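Local coordinates for iota-carrageenase (Alteromonas sp., PDB 1H80), which hydrolyses the beta-1,4 linkages inside iota-carrageenan, a sulfated galactan of red algal cell walls, with inversion of the anomeric configuration, at residues A[358-363]-A[401-406]; A[366-371]-A[397-402]; A[373-378]-A[444-449]. All blocks are in the same frame, centred on the assembly; numbering follows the deposited sequence.

Interaction 1 of 3, residues A[358-363]-A[401-406]; sequences ARFGYN and GPSLAA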
loop_
_atom_site.group_PDB
_atom_site.type_symbol
_atom_site.label_atom_id
_atom_site.label_comp_id
_atom_site.label_asym_id
_atom_site.label_seq_id
_atom_site.Cartn_x
_atom_site.Cartn_y
_atom_site.Cartn_z
ATOM N N ALA A 358 2.470 18.564 -4.832
ATOM C CA ALA A 358 1.840 18.495 -3.525
ATOM C C ALA A 358 0.985 19.734 -3.325
ATOM O O ALA A 358 1.488 20.853 -3.358
ATOM C CB ALA A 358 2.896 18.408 -2.428
ATOM N N ARG A 359 -0.312 19.528 -3.136
ATOM C CA ARG A 359 -1.223 20.640 -2.907
ATOM C C ARG A 359 -1.486 20.699 -1.410
ATOM O O ARG A 359 -1.846 19.698 -0.789
ATOM C CB ARG A 359 -2.535 20.435 -3.667
ATOM C CG ARG A 359 -3.547 21.559 -3.455
ATOM C CD ARG A 359 -4.831 21.303 -4.235
ATOM N NE ARG A 359 -4.656 21.494 -5.672
ATOM C CZ ARG A 359 -4.704 22.675 -6.282
ATOM N NH1 ARG A 359 -4.926 23.779 -5.583
ATOM N NH2 ARG A 359 -4.530 22.752 -7.597
ATOM N N PHE A 360 -1.300 21.882 -0.840
ATOM C CA PHE A 360 -1.487 22.105 0.588
ATOM C C PHE A 360 -2.917 21.854 1.054
ATOM O O PHE A 360 -3.876 22.127 0.334
ATOM C CB PHE A 360 -1.096 23.545 0.924
ATOM C CG PHE A 360 -1.185 23.875 2.383
ATOM C CD1 PHE A 360 -0.203 23.447 3.270
ATOM C CD2 PHE A 360 -2.257 24.609 2.874
ATOM C CE1 PHE A 360 -0.288 23.748 4.631
ATOM C CE2 PHE A 360 -2.352 24.912 4.230
ATOM C CZ PHE A 360 -1.365 24.481 5.109
ATOM N N GLY A 361 -3.041 21.338 2.272
ATOM C CA GLY A 361 -4.339 21.074 2.860
ATOM C C GLY A 361 -4.210 21.084 4.374
ATOM O O GLY A 361 -3.098 21.055 4.898
ATOM N N TYR A 362 -5.337 21.111 5.078
ATOM C CA TYR A 362 -5.331 21.137 6.539
ATOM C C TYR A 362 -5.700 19.803 7.176
ATOM O O TYR A 362 -5.773 19.697 8.400
ATOM C CB TYR A 362 -6.311 22.205 7.040
ATOM C CG TYR A 362 -5.889 23.616 6.719
ATOM C CD1 TYR A 362 -4.897 24.249 7.463
ATOM C CD2 TYR A 362 -6.460 24.311 5.652
ATOM C CE1 TYR A 362 -4.476 25.540 7.156
ATOM C CE2 TYR A 362 -6.045 25.603 5.333
ATOM C CZ TYR A 362 -5.054 26.209 6.090
ATOM O OH TYR A 362 -4.629 27.479 5.771
ATOM N N ASN A 363 -5.927 18.782 6.356
ATOM C CA ASN A 363 -6.325 17.483 6.886
ATOM C C ASN A 363 -5.407 16.323 6.542
ATOM O O ASN A 363 -5.869 15.226 6.225
ATOM C CB ASN A 363 -7.747 17.170 6.432
ATOM C CG ASN A 363 -8.742 18.193 6.930
ATOM O OD1 ASN A 363 -8.912 18.365 8.135
ATOM N ND2 ASN A 363 -9.398 18.884 6.006
ATOM N N GLY A 401 -3.520 17.428 10.552
ATOM C CA GLY A 401 -3.157 18.826 10.460
ATOM C C GLY A 401 -2.687 19.210 9.076
ATOM O O GLY A 401 -2.836 18.440 8.124
ATOM N N PRO A 402 -2.093 20.401 8.936
ATOM C CA PRO A 402 -1.596 20.901 7.654
ATOM C C PRO A 402 -0.503 20.049 7.020
ATOM O O PRO A 402 0.257 19.364 7.710
ATOM C CB PRO A 402 -1.083 22.300 7.996
ATOM C CG PRO A 402 -1.872 22.682 9.217
ATOM C CD PRO A 402 -1.904 21.403 10.000
ATOM N N SER A 403 -0.445 20.100 5.695
ATOM C CA SER A 403 0.572 19.389 4.935
ATOM C C SER A 403 1.909 19.966 5.379
ATOM O O SER A 403 1.995 21.149 5.708
ATOM C CB SER A 403 0.377 19.641 3.442
ATOM O OG SER A 403 -0.879 19.152 3.011
ATOM N N LEU A 404 2.951 19.145 5.377
ATOM C CA LEU A 404 4.261 19.606 5.818
ATOM C C LEU A 404 5.278 19.894 4.724
ATOM O O LEU A 404 6.122 20.778 4.878
ATOM C CB LEU A 404 4.853 18.602 6.806
ATOM C CG LEU A 404 4.349 18.726 8.246
ATOM C CD1 LEU A 404 4.801 17.532 9.062
ATOM C CD2 LEU A 404 4.870 20.024 8.851
ATOM N N ALA A 405 5.208 19.161 3.619
ATOM C CA ALA A 405 6.172 19.368 2.546
ATOM C C ALA A 405 5.745 18.653 1.284
ATOM O O ALA A 405 4.721 17.978 1.257
ATOM C CB ALA A 405 7.540 18.846 2.977
ATOM N N ALA A 406 6.544 18.805 0.236
ATOM C CA ALA A 406 6.269 18.119 -1.016
ATOM C C ALA A 406 6.971 16.770 -0.917
ATOM O O ALA A 406 6.435 15.737 -1.314
ATOM C CB ALA A 406 6.830 18.910 -2.190
#
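F360 and S403 touch, and their first torsions set the start of each side chain: F360 CG stands anti to the backbone N (chi1 -177°), on the side from which the ring lies alongside P402, and S403 OG stands anti to the carbonyl carbon, beside the backbone N (chi1 -62°). The phenyl ring and P402 point the same way, with F360 CZ 3.6 Å from P402 CB. The ring also turns its edge to a carbonyl, F360 CE1 lying 3.6 Å from S403 O near the plane of the ring. The serine hydroxyl meets the backbone of G361, whose N gives S403 OG a weak hydrogen bond. The stronger link runs the other way, from S403 N to G361 O at 2.9 Å, and arrives nearly along the C=O axis. G361 O is met a second time by a CA-H...O contact from P402 CA, at 3.1 Å. The contact at G361 is made by its backbone N and O, while proline, with no N-H to satisfy, offers a compact apolar ring. That ring is touched by a second aromatic, Y362 CD1 lying 3.8 Å from P402 CG. Y362 in turn carries F360 CE2 over one face, offset toward the rim. At the far end two small residues let the two segments come close, with A358 CB 4.0 Å from A406 CB.

The segments run in nearly opposite directions, joining the end of strand 351-359, one of the parallel strands of the beta-helix, to the loop before strand 407-409. Beyond them F431 packs edge-to-face with F360. The buried S403 hydroxyl is satisfied chiefly by C271 O, just beyond the adjacent strand 261-269. The contact is mixed: apolar packing around P402 and between A358 and A406, with one good backbone bond between them.

Interaction 2 of 3, residues A[366-371]-A[397-402]; sequences LKQDQL and QIYIGP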
loop_
_atom_site.group_PDB
_atom_site.type_symbol
_atom_site.label_atom_id
_atom_site.label_comp_id
_atom_site.label_asym_id
_atom_site.label_seq_id
_atom_site.Cartn_x
_atom_site.Cartn_y
_atom_site.Cartn_z
ATOM N N LEU A 366 -0.506 13.028 10.023
ATOM C CA LEU A 366 0.826 13.405 10.467
ATOM C C LEU A 366 1.313 12.516 11.594
ATOM O O LEU A 366 0.535 12.086 12.437
ATOM C CB LEU A 366 0.822 14.860 10.950
ATOM C CG LEU A 366 0.378 15.913 9.934
ATOM C CD1 LEU A 366 0.192 17.263 10.621
ATOM C CD2 LEU A 366 1.416 16.009 8.825
ATOM N N LYS A 367 2.612 12.242 11.600
ATOM C CA LYS A 367 3.209 11.432 12.647
ATOM C C LYS A 367 3.742 12.390 13.702
ATOM O O LYS A 367 4.117 13.523 13.395
ATOM C CB LYS A 367 4.350 10.584 12.086
ATOM C CG LYS A 367 3.908 9.585 11.027
ATOM C CD LYS A 367 2.880 8.593 11.566
ATOM C CE LYS A 367 3.478 7.692 12.636
ATOM N NZ LYS A 367 2.511 6.663 13.119
ATOM N N GLN A 368 3.770 11.944 14.950
ATOM C CA GLN A 368 4.254 12.806 16.019
ATOM C C GLN A 368 5.666 13.331 15.769
ATOM O O GLN A 368 5.950 14.495 16.061
ATOM C CB GLN A 368 4.222 12.066 17.356
ATOM C CG GLN A 368 4.443 12.979 18.551
ATOM C CD GLN A 368 4.427 12.220 19.857
ATOM O OE1 GLN A 368 5.431 11.635 20.257
ATOM N NE2 GLN A 368 3.276 12.206 20.520
ATOM N N ASP A 369 6.547 12.488 15.230
ATOM C CA ASP A 369 7.923 12.907 14.982
ATOM C C ASP A 369 8.078 13.838 13.785
ATOM O O ASP A 369 9.192 14.119 13.351
ATOM C CB ASP A 369 8.853 11.687 14.832
ATOM C CG ASP A 369 8.602 10.893 13.558
ATOM O OD1 ASP A 369 7.684 11.238 12.788
ATOM O OD2 ASP A 369 9.340 9.907 13.331
ATOM N N GLN A 370 6.954 14.321 13.261
ATOM C CA GLN A 370 6.971 15.248 12.135
ATOM C C GLN A 370 6.426 16.605 12.570
ATOM O O GLN A 370 6.645 17.610 11.901
ATOM C CB GLN A 370 6.105 14.726 10.985
ATOM C CG GLN A 370 6.544 13.389 10.417
ATOM C CD GLN A 370 5.591 12.878 9.356
ATOM O OE1 GLN A 370 4.376 13.057 9.462
ATOM N NE2 GLN A 370 6.133 12.221 8.334
ATOM N N LEU A 371 5.718 16.624 13.694
ATOM C CA LEU A 371 5.107 17.854 14.197
ATOM C C LEU A 371 6.059 19.015 14.431
ATOM O O LEU A 371 5.666 20.175 14.299
ATOM C CB LEU A 371 4.343 17.577 15.491
ATOM C CG LEU A 371 3.159 16.614 15.404
ATOM C CD1 LEU A 371 2.513 16.498 16.778
ATOM C CD2 LEU A 371 2.149 17.115 14.376
ATOM N N GLN A 397 0.087 8.278 17.980
ATOM C CA GLN A 397 0.480 7.573 16.763
ATOM C C GLN A 397 0.029 8.314 15.512
ATOM O O GLN A 397 0.602 8.137 14.437
ATOM C CB GLN A 397 -0.112 6.165 16.731
ATOM C CG GLN A 397 0.345 5.251 17.845
ATOM C CD GLN A 397 0.097 3.793 17.513
ATOM O OE1 GLN A 397 -0.976 3.427 17.036
ATOM N NE2 GLN A 397 1.093 2.949 17.769
ATOM N N ILE A 398 -0.996 9.144 15.652
ATOM C CA ILE A 398 -1.514 9.883 14.509
ATOM C C ILE A 398 -2.087 11.244 14.891
ATOM O O ILE A 398 -2.726 11.400 15.931
ATOM C CB ILE A 398 -2.617 9.056 13.783
ATOM C CG1 ILE A 398 -3.170 9.827 12.581
ATOM C CG2 ILE A 398 -3.747 8.738 14.751
ATOM C CD1 ILE A 398 -2.178 10.036 11.473
ATOM N N TYR A 399 -1.825 12.230 14.041
ATOM C CA TYR A 399 -2.338 13.580 14.223
ATOM C C TYR A 399 -2.909 14.002 12.886
ATOM O O TYR A 399 -2.542 13.448 11.848
ATOM C CB TYR A 399 -1.223 14.558 14.601
ATOM C CG TYR A 399 -0.637 14.320 15.964
ATOM C CD1 TYR A 399 0.291 13.302 16.178
ATOM C CD2 TYR A 399 -1.044 15.087 17.054
ATOM C CE1 TYR A 399 0.796 13.052 17.444
ATOM C CE2 TYR A 399 -0.546 14.846 18.326
ATOM C CZ TYR A 399 0.371 13.827 18.514
ATOM O OH TYR A 399 0.858 13.569 19.772
ATOM N N ILE A 400 -3.821 14.965 12.909
ATOM C CA ILE A 400 -4.396 15.479 11.679
ATOM C C ILE A 400 -4.065 16.959 11.666
ATOM O O ILE A 400 -4.286 17.664 12.654
ATOM C CB ILE A 400 -5.929 15.296 11.617
ATOM C CG1 ILE A 400 -6.280 13.807 11.672
ATOM C CG2 ILE A 400 -6.473 15.925 10.338
ATOM C CD1 ILE A 400 -7.768 13.522 11.576
ATOM N N GLY A 401 -3.520 17.428 10.552
ATOM C CA GLY A 401 -3.157 18.826 10.460
ATOM C C GLY A 401 -2.687 19.210 9.076
ATOM O O GLY A 401 -2.836 18.440 8.124
ATOM N N PRO A 402 -2.093 20.401 8.936
ATOM C CA PRO A 402 -1.596 20.901 7.654
ATOM C C PRO A 402 -0.503 20.049 7.020
ATOM O O PRO A 402 0.257 19.364 7.710
ATOM C CB PRO A 402 -1.083 22.300 7.996
ATOM C CG PRO A 402 -1.872 22.682 9.217
ATOM C CD PRO A 402 -1.904 21.403 10.000
HETATM O O HOH W 1 3.312 9.177 15.562
#
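L371 crosses Y399 at about a right angle and sets its CD1 over the centre of the phenol ring, a CH-pi contact 3.6 Å from the centroid. Q368 crosses the same ring obliquely, amide and ring planes 49° apart; its CB lies 3.6 Å from Y399 CE1, and its NE2 donates a nearly straight hydrogen bond of 2.9 Å to Y399 OH, which lies in the amide plane. Tyrosine suits the place by joining an apolar face to a polar tip, and OH is also hydrogen-bonded with Y451 O. An alanine in place of Y399 would probably cost Q368 NE2 one of its partners, leave Y451 O without this one and open a gap beneath L371 CD1. The K367 chain is bent at chi2 and chi3, and its NZ bonds to Q397 O at 2.7 Å, in the carbonyl plane. A water accepts from Q368 N and donates weakly to that same Q397 O. L366 CD1 packs 3.7 Å from G401 CA, where a side chain would crowd it. L366 and Y399 form an antiparallel hydrogen-bonded pair in the two-stranded sheet of 364-366 and 399-401. Helix 459-463 lies beside that sheet, its W462 touching I398 and I400, while F374 packs on L366.

Interaction 3 of 3, residues A[373-378]-A[444-449]; sequences YFSTSN and ESSRVC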
loop_
_atom_site.group_PDB
_atom_site.type_symbol
_atom_site.label_atom_id
_atom_site.label_comp_id
_atom_site.label_asym_id
_atom_site.label_seq_id
_atom_site.Cartn_x
_atom_site.Cartn_y
_atom_site.Cartn_z
ATOM N N TYR A 373 8.306 19.987 12.607
ATOM C CA TYR A 373 8.616 20.675 11.367
ATOM C C TYR A 373 7.677 21.849 11.110
ATOM O O TYR A 373 7.829 22.571 10.129
ATOM C CB TYR A 373 8.602 19.686 10.199
ATOM C CG TYR A 373 9.768 18.728 10.257
ATOM C CD1 TYR A 373 11.081 19.198 10.199
ATOM C CD2 TYR A 373 9.563 17.357 10.407
ATOM C CE1 TYR A 373 12.164 18.327 10.295
ATOM C CE2 TYR A 373 10.641 16.475 10.503
ATOM C CZ TYR A 373 11.936 16.970 10.448
ATOM O OH TYR A 373 13.002 16.106 10.561
ATOM N N PHE A 374 6.710 22.046 12.003
ATOM C CA PHE A 374 5.786 23.168 11.866
ATOM C C PHE A 374 6.430 24.435 12.423
ATOM O O PHE A 374 5.895 25.530 12.270
ATOM C CB PHE A 374 4.488 22.901 12.630
ATOM C CG PHE A 374 3.502 22.052 11.882
ATOM C CD1 PHE A 374 3.037 22.444 10.630
ATOM C CD2 PHE A 374 3.027 20.870 12.434
ATOM C CE1 PHE A 374 2.108 21.666 9.937
ATOM C CE2 PHE A 374 2.098 20.084 11.750
ATOM C CZ PHE A 374 1.639 20.484 10.501
ATOM N N SER A 375 7.588 24.280 13.056
ATOM C CA SER A 375 8.282 25.410 13.666
ATOM C C SER A 375 8.522 26.606 12.748
ATOM O O SER A 375 8.558 27.747 13.211
ATOM C CB SER A 375 9.622 24.953 14.249
ATOM O OG SER A 375 10.520 24.553 13.228
ATOM N N THR A 376 8.674 26.356 11.452
ATOM C CA THR A 376 8.942 27.434 10.506
ATOM C C THR A 376 7.725 28.174 9.961
ATOM O O THR A 376 7.744 29.400 9.842
ATOM C CB THR A 376 9.753 26.921 9.296
ATOM O OG1 THR A 376 9.024 25.872 8.640
ATOM C CG2 THR A 376 11.106 26.397 9.745
ATOM N N SER A 377 6.664 27.443 9.639
ATOM C CA SER A 377 5.475 28.063 9.065
ATOM C C SER A 377 4.278 28.159 9.995
ATOM O O SER A 377 3.385 28.982 9.784
ATOM C CB SER A 377 5.040 27.276 7.834
ATOM O OG SER A 377 4.541 26.010 8.230
ATOM N N ASN A 378 4.259 27.320 11.021
ATOM C CA ASN A 378 3.125 27.268 11.930
ATOM C C ASN A 378 3.601 27.139 13.379
ATOM O O ASN A 378 3.319 26.150 14.050
ATOM C CB ASN A 378 2.271 26.065 11.504
ATOM C CG ASN A 378 0.937 25.997 12.201
ATOM O OD1 ASN A 378 0.482 26.964 12.804
ATOM N ND2 ASN A 378 0.286 24.842 12.102
ATOM N N GLU A 444 16.065 21.918 10.112
ATOM C CA GLU A 444 15.964 22.293 11.512
ATOM C C GLU A 444 14.509 22.256 11.953
ATOM O O GLU A 444 13.604 22.554 11.172
ATOM C CB GLU A 444 16.528 23.699 11.727
ATOM C CG GLU A 444 16.246 24.269 13.108
ATOM C CD GLU A 444 16.808 25.667 13.284
ATOM O OE1 GLU A 444 16.684 26.476 12.339
ATOM O OE2 GLU A 444 17.360 25.957 14.368
ATOM N N SER A 445 14.289 21.885 13.208
ATOM C CA SER A 445 12.946 21.817 13.759
ATOM C C SER A 445 12.984 22.110 15.252
ATOM O O SER A 445 14.051 22.126 15.864
ATOM C CB SER A 445 12.343 20.429 13.525
ATOM O OG SER A 445 13.077 19.431 14.212
ATOM N N SER A 446 11.813 22.350 15.828
ATOM C CA SER A 446 11.695 22.633 17.253
ATOM C C SER A 446 10.264 22.326 17.661
ATOM O O SER A 446 9.342 22.468 16.856
ATOM C CB SER A 446 12.024 24.102 17.535
ATOM O OG SER A 446 11.133 24.969 16.858
ATOM N N ARG A 447 10.072 21.901 18.905
ATOM C CA ARG A 447 8.732 21.575 19.370
ATOM C C ARG A 447 7.863 22.812 19.547
ATOM O O ARG A 447 8.172 23.698 20.345
ATOM C CB ARG A 447 8.786 20.794 20.685
ATOM C CG ARG A 447 7.402 20.475 21.226
ATOM C CD ARG A 447 7.423 19.382 22.274
ATOM N NE ARG A 447 6.081 19.138 22.795
ATOM C CZ ARG A 447 5.759 18.129 23.597
ATOM N NH1 ARG A 447 6.682 17.257 23.975
ATOM N NH2 ARG A 447 4.510 17.996 24.024
ATOM N N VAL A 448 6.773 22.860 18.792
ATOM C CA VAL A 448 5.845 23.975 18.855
ATOM C C VAL A 448 4.442 23.447 19.129
ATOM O O VAL A 448 3.523 24.218 19.407
ATOM C CB VAL A 448 5.858 24.781 17.530
ATOM C CG1 VAL A 448 7.223 25.413 17.322
ATOM C CG2 VAL A 448 5.542 23.873 16.353
ATOM N N CYS A 449 4.281 22.125 19.058
ATOM C CA CYS A 449 2.982 21.504 19.296
ATOM C C CYS A 449 2.888 20.844 20.656
ATOM O O CYS A 449 3.881 20.348 21.188
ATOM C CB CYS A 449 2.677 20.446 18.230
ATOM S SG CYS A 449 2.587 21.105 16.538
HETATM O O HOH W 2 10.865 23.029 10.958
#
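E444 begins the contact through its backbone: a water donates to E444 O at 2.8 Å and lies the same distance from S375 OG, joining the two segments. E444 O also lies near the plane of the Y373 ring, at its edge. Next, S445 brings its CB to that ring obliquely, 3.8 Å from Y373 CD1, a small residue leaving room for the broad tyrosine. S446 follows, and its OG, set between the backbone N and the carbonyl carbon (chi1 61°), comes to 3.0 Å from S375 CB, a close approach of hydroxyl to methylene. S375 OG has a further, weak hydrogen bond with D372 O. Past R447 the character turns apolar. V448 divides its two methyls: CG1 packs 3.8 Å from S375 CA, and CG2 lies 4.0 Å from F374 CB. A branched side chain suits this place, since one methyl packs on S375 while the other reaches F374, S375 and N378. C449 closes the series, its SG 4.1 Å from F374 CD2 in an oblique sulfur-aromatic contact, and the sulfur is bound in the disulfide to C381.

The turn 373-378 has helical backbone angles at 374-376, and a bond from N378 N to F374 O closes it. F374 also packs on V384, P402 and L404, and H436 NE2 is hydrogen-bonded with Y373 O. Between the segments there is no direct hydrogen bond: water links them at the polar end, apolar packing holds the other, and the disulfide of C449 fixes that apolar end covalently to the loop beyond N378.

Overall arrangement
The three contacts lie on the same side of the chain's centre. The centres of interactions 1 and 2 are about 11 Å apart, those of interactions 2 and 3 about 12 Å, and those of interactions 1 and 3 about 14 Å. In chain order the first segments run 358-363, 366-371, 373-378; the second run 397-402, 401-406, 444-449. Interactions 1 and 2 share G401 and P402, and the segments of interaction 3 alternate with those of both. F374 joins all three, touching L366, P402 and L404. Together they form one continuous cluster, packing the loops between strands 351-359 and 407-409 and the later loop 444-449 against a late part of the beta-helix.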